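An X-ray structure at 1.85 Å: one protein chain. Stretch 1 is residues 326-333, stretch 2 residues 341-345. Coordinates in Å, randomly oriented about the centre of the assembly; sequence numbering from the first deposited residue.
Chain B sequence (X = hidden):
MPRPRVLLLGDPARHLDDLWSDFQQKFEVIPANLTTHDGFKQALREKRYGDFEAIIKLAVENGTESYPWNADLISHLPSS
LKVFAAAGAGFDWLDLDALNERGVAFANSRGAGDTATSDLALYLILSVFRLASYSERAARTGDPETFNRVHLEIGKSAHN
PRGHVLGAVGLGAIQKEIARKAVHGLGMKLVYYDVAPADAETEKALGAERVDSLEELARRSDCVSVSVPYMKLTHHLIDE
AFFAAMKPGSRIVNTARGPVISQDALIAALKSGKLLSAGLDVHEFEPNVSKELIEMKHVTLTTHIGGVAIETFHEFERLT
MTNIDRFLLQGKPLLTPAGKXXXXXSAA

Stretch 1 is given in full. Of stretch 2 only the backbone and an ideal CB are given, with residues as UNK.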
ATOM      1  N   ARG B 326      15.482 -25.681 -24.177  1.00  9.57           N
ATOM      2  CA  ARG B 326      15.665 -24.968 -25.464  1.00  8.80           C
ATOM      3  C   ARG B 326      17.116 -25.050 -25.991  1.00  9.79           C
ATOM      4  O   ARG B 326      17.337 -25.464 -27.126  1.00 10.39           O
ATOM      5  CB  ARG B 326      15.247 -23.496 -25.369  1.00  6.67           C
ATOM      6  CG  ARG B 326      13.735 -23.285 -25.266  1.00 10.82           C
ATOM      7  CD  ARG B 326      13.364 -21.808 -24.971  1.00 10.91           C
ATOM      8  NE  ARG B 326      13.813 -20.873 -26.011  1.00 10.87           N
ATOM      9  CZ  ARG B 326      13.089 -20.453 -27.055  1.00 20.27           C
ATOM     10  NH1 ARG B 326      11.843 -20.879 -27.241  1.00 13.32           N
ATOM     11  NH2 ARG B 326      13.625 -19.592 -27.917  1.00 13.20           N
ATOM     12  N   PHE B 327      18.083 -24.654 -25.153  1.00  9.06           N
ATOM     13  CA  PHE B 327      19.487 -24.465 -25.562  1.00  9.68           C
ATOM     14  C   PHE B 327      20.272 -25.777 -25.787  1.00 11.62           C
ATOM     15  O   PHE B 327      21.136 -25.833 -26.666  1.00 12.94           O
ATOM     16  CB  PHE B 327      20.205 -23.570 -24.524  1.00  8.98           C
ATOM     17  CG  PHE B 327      21.475 -22.923 -25.034  1.00  9.32           C
ATOM     18  CD1 PHE B 327      21.427 -21.800 -25.871  1.00 10.40           C
ATOM     19  CD2 PHE B 327      22.727 -23.428 -24.665  1.00  8.07           C
ATOM     20  CE1 PHE B 327      22.597 -21.188 -26.337  1.00 12.31           C
ATOM     21  CE2 PHE B 327      23.915 -22.814 -25.125  1.00 10.30           C
ATOM     22  CZ  PHE B 327      23.849 -21.693 -25.959  1.00 14.23           C
ATOM     23  N   LEU B 328      19.970 -26.826 -25.022  1.00 10.52           N
ATOM     24  CA  LEU B 328      20.663 -28.131 -25.189  1.00 11.55           C
ATOM     25  C   LEU B 328      19.954 -29.170 -26.066  1.00  9.62           C
ATOM     26  O   LEU B 328      20.624 -30.038 -26.661  1.00  9.91           O
ATOM     27  CB  LEU B 328      20.973 -28.783 -23.819  1.00  8.94           C
ATOM     28  CG  LEU B 328      21.985 -28.081 -22.892  1.00 10.08           C
ATOM     29  CD1 LEU B 328      22.291 -28.968 -21.674  1.00 11.95           C
ATOM     30  CD2 LEU B 328      23.280 -27.707 -23.648  1.00 16.63           C
ATOM     31  N   LEU B 329      18.622 -29.121 -26.115  1.00 10.28           N
ATOM     32  CA  LEU B 329      17.825 -30.173 -26.810  1.00 11.72           C
ATOM     33  C   LEU B 329      17.053 -29.710 -28.076  1.00 14.86           C
ATOM     34  O   LEU B 329      16.854 -30.501 -29.017  1.00 15.14           O
ATOM     35  CB  LEU B 329      16.880 -30.895 -25.840  1.00 11.38           C
ATOM     36  CG  LEU B 329      17.505 -31.648 -24.646  1.00 15.03           C
ATOM     37  CD1 LEU B 329      16.461 -32.316 -23.769  1.00 18.22           C
ATOM     38  CD2 LEU B 329      18.542 -32.648 -25.106  1.00 14.70           C
ATOM     39  N   GLN B 330      16.641 -28.451 -28.113  1.00 12.20           N
ATOM     40  CA  GLN B 330      15.744 -27.940 -29.183  1.00 14.42           C
ATOM     41  C   GLN B 330      16.442 -27.123 -30.291  1.00 14.64           C
ATOM     42  O   GLN B 330      15.808 -26.752 -31.292  1.00 13.94           O
ATOM     43  CB  GLN B 330      14.606 -27.091 -28.561  1.00 12.72           C
ATOM     44  CG  GLN B 330      13.677 -27.836 -27.591  1.00 14.90           C
ATOM     45  CD  GLN B 330      12.611 -26.916 -26.966  1.00 18.48           C
ATOM     46  OE1 GLN B 330      12.020 -26.068 -27.638  1.00 24.00           O
ATOM     47  NE2 GLN B 330      12.373 -27.086 -25.687  1.00 18.40           N
ATOM     48  N   GLY B 331      17.733 -26.818 -30.124  1.00 12.44           N
ATOM     49  CA  GLY B 331      18.433 -25.921 -31.070  1.00 12.09           C
ATOM     50  C   GLY B 331      17.900 -24.486 -31.109  1.00 14.85           C
ATOM     51  O   GLY B 331      18.043 -23.798 -32.124  1.00 13.54           O
ATOM     52  N   LYS B 332      17.303 -24.042 -29.995  1.00 13.11           N
ATOM     53  CA  LYS B 332      16.685 -22.712 -29.856  1.00 13.16           C
ATOM     54  C   LYS B 332      17.464 -21.773 -28.895  1.00 15.41           C
ATOM     55  O   LYS B 332      18.071 -22.236 -27.921  1.00 11.73           O
ATOM     56  CB  LYS B 332      15.236 -22.853 -29.391  1.00 14.51           C
ATOM     57  CG  LYS B 332      14.320 -23.545 -30.418  1.00 16.78           C
ATOM     58  CD  LYS B 332      12.854 -23.311 -30.083  1.00 25.08           C
ATOM     59  CE  LYS B 332      11.944 -23.998 -31.087  1.00 30.13           C
ATOM     60  NZ  LYS B 332      10.525 -23.947 -30.655  1.00 27.58           N
ATOM     61  N   PRO B 333      17.461 -20.458 -29.180  1.00 15.73           N
ATOM     62  CA  PRO B 333      18.114 -19.473 -28.296  1.00 16.48           C
ATOM     63  C   PRO B 333      17.460 -19.329 -26.913  1.00 12.88           C
ATOM     64  O   PRO B 333      16.269 -19.635 -26.745  1.00 14.03           O
ATOM     65  CB  PRO B 333      17.977 -18.154 -29.078  1.00 16.55           C
ATOM     66  CG  PRO B 333      16.834 -18.376 -30.006  1.00 23.72           C
ATOM     67  CD  PRO B 333      16.868 -19.819 -30.371  1.00 17.26           C
ATOM     68  N   UNK B 341      26.098 -13.621 -26.073  1.00 16.39           N
ATOM     69  CA  UNK B 341      25.154 -14.589 -26.691  1.00 20.12           C
ATOM     70  C   UNK B 341      25.902 -15.640 -27.528  1.00 21.46           C
ATOM     71  O   UNK B 341      26.828 -15.295 -28.279  1.00 19.53           O
ATOM     72  CB  UNK B 341      24.140 -13.856 -27.572  1.00 20.12           C
ATOM     73  N   UNK B 342      25.509 -16.912 -27.386  1.00 19.62           N
ATOM     74  CA  UNK B 342      26.163 -18.036 -28.070  1.00 19.21           C
ATOM     75  C   UNK B 342      25.164 -18.843 -28.926  1.00 21.70           C
ATOM     76  O   UNK B 342      23.966 -18.865 -28.640  1.00 22.44           O
ATOM     77  CB  UNK B 342      26.829 -18.954 -27.043  1.00 19.21           C
ATOM     78  N   UNK B 343      25.659 -19.510 -29.966  1.00 22.82           N
ATOM     79  CA  UNK B 343      24.797 -20.362 -30.801  1.00 24.82           C
ATOM     80  C   UNK B 343      24.460 -21.649 -30.050  1.00 23.29           C
ATOM     81  O   UNK B 343      25.356 -22.238 -29.428  1.00 23.07           O
ATOM     82  CB  UNK B 343      25.475 -20.685 -32.134  1.00 24.82           C
ATOM     83  N   UNK B 344      23.168 -22.084 -30.076  1.00 19.54           N
ATOM     84  CA  UNK B 344      22.788 -23.369 -29.457  1.00 20.82           C
ATOM     85  C   UNK B 344      23.375 -24.581 -30.190  1.00 23.77           C
ATOM     86  O   UNK B 344      23.742 -24.462 -31.347  1.00 21.39           O
ATOM     87  CB  UNK B 344      21.264 -23.493 -29.417  1.00 20.82           C
ATOM     88  N   UNK B 345      23.456 -25.729 -29.511  1.00 26.80           N
ATOM     89  CA  UNK B 345      23.897 -26.985 -30.140  1.00 30.39           C
ATOM     90  C   UNK B 345      23.008 -27.316 -31.341  1.00 30.91           C
ATOM     91  O   UNK B 345      21.810 -27.002 -31.332  1.00 27.39           O
ATOM     92  CB  UNK B 345      23.871 -28.134 -29.130  1.00 30.39           C
TER

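Position 341 offers little to reason from. Its CA-to-CB bond points sideways, and no atom of stretch 1 lies within 5.5 Å of the ideal CB, so this contact leaves the choice of side chain almost unrestricted. The residue is Val341, with chi1 t; even its nearest side-chain atom, Val341 CG1, stays 6.3 Å from Pro333 CB.

At position 342 the backbone is extended (phi/psi -123/154) and CA-to-CB again points sideways, but the ideal CB lies 4.2 Å from Phe327 CZ. An apolar CB or CG group would suit the rim of that ring, while the remainder of a long side chain would be free to leave; aliphatic and aromatic residues both fit. The carbonyl is independent of this choice: O of 342 sits 3.5 Å from Phe327 CE1, at the ring edge and near its plane, where the aromatic C-H groups carry slight positive charge. Phe342 is found. Its CB keeps the 4.2 Å apolar contact with Phe327 CZ, and with chi1 m the aromatic end leads away from stretch 1, so the two rings do not stack.

Position 343 directs its CB away, with nothing within 5.5 Å, and many residues would serve. It is Ala343, which touches Phe327 through the backbone alone, O to CZ at 3.8 Å.

Position 344 is the most constrained. Its CA is the nearest to Phe327 CA, at 5.2 Å, and its ideal CB lies 3.6 Å from Phe327 O, 3.7 Å from Lys332 O and 3.9 Å from Gly331 C. A compact apolar group fits among these atoms, and phi/psi of -68/160 admits proline as well as alanine or valine. Pro344 is deposited. Its CA stands 4.1 Å from the centroid of the Phe327 ring, 22° off the normal, a CH-pi contact over one face. CB packs 4.0 Å from Phe327 CD1, and CG reaches to 3.5 Å from Gly331 O.

Position 345 points its CB toward stretch 1, 4.3 Å from Phe327 O and 4.5 Å from Leu328 O. With two carbonyls nearby, a small polar side chain is reasonable, though alanine would also fit. The residue is Ser345, chi1 m. Its N is 3.7 Å from Phe327 O, and a water bridges the gap: it donates to Phe327 O at 3.0 Å, accepts from Ser345 N at 2.7 Å and hydrogen-bonds Ser345 OG at 2.5 Å. Ser345 O also receives a CA-H...O contact from Gly331 CA, at 3.6 Å with 136° at the hydrogen.

Stretch 2 (341-345) VFAPS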
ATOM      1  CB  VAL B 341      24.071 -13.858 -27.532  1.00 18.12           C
ATOM      2  CG1 VAL B 341      23.258 -14.829 -28.403  1.00 20.67           C
ATOM      3  CG2 VAL B 341      23.150 -13.032 -26.644  1.00 21.90           C
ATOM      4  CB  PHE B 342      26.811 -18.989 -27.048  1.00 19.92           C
ATOM      5  CG  PHE B 342      27.960 -18.387 -26.268  1.00 18.67           C
ATOM      6  CD1 PHE B 342      27.724 -17.571 -25.156  1.00 25.81           C
ATOM      7  CD2 PHE B 342      29.273 -18.657 -26.619  1.00 23.83           C
ATOM      8  CE1 PHE B 342      28.781 -17.034 -24.429  1.00 19.83           C
ATOM      9  CE2 PHE B 342      30.340 -18.115 -25.894  1.00 25.49           C
ATOM     10  CZ  PHE B 342      30.091 -17.315 -24.792  1.00 16.92           C
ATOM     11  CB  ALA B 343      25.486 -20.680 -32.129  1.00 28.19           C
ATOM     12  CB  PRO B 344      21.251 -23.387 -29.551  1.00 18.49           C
ATOM     13  CG  PRO B 344      20.888 -22.382 -30.554  1.00 24.81           C
ATOM     14  CD  PRO B 344      22.010 -21.380 -30.657  1.00 19.91           C
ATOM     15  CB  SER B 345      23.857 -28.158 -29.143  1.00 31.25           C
ATOM     16  OG  SER B 345      24.550 -27.873 -27.938  1.00 32.01           O
TER
HETATM   17  O   HOH W   1      24.112 -25.587 -26.901  1.00 23.60           O
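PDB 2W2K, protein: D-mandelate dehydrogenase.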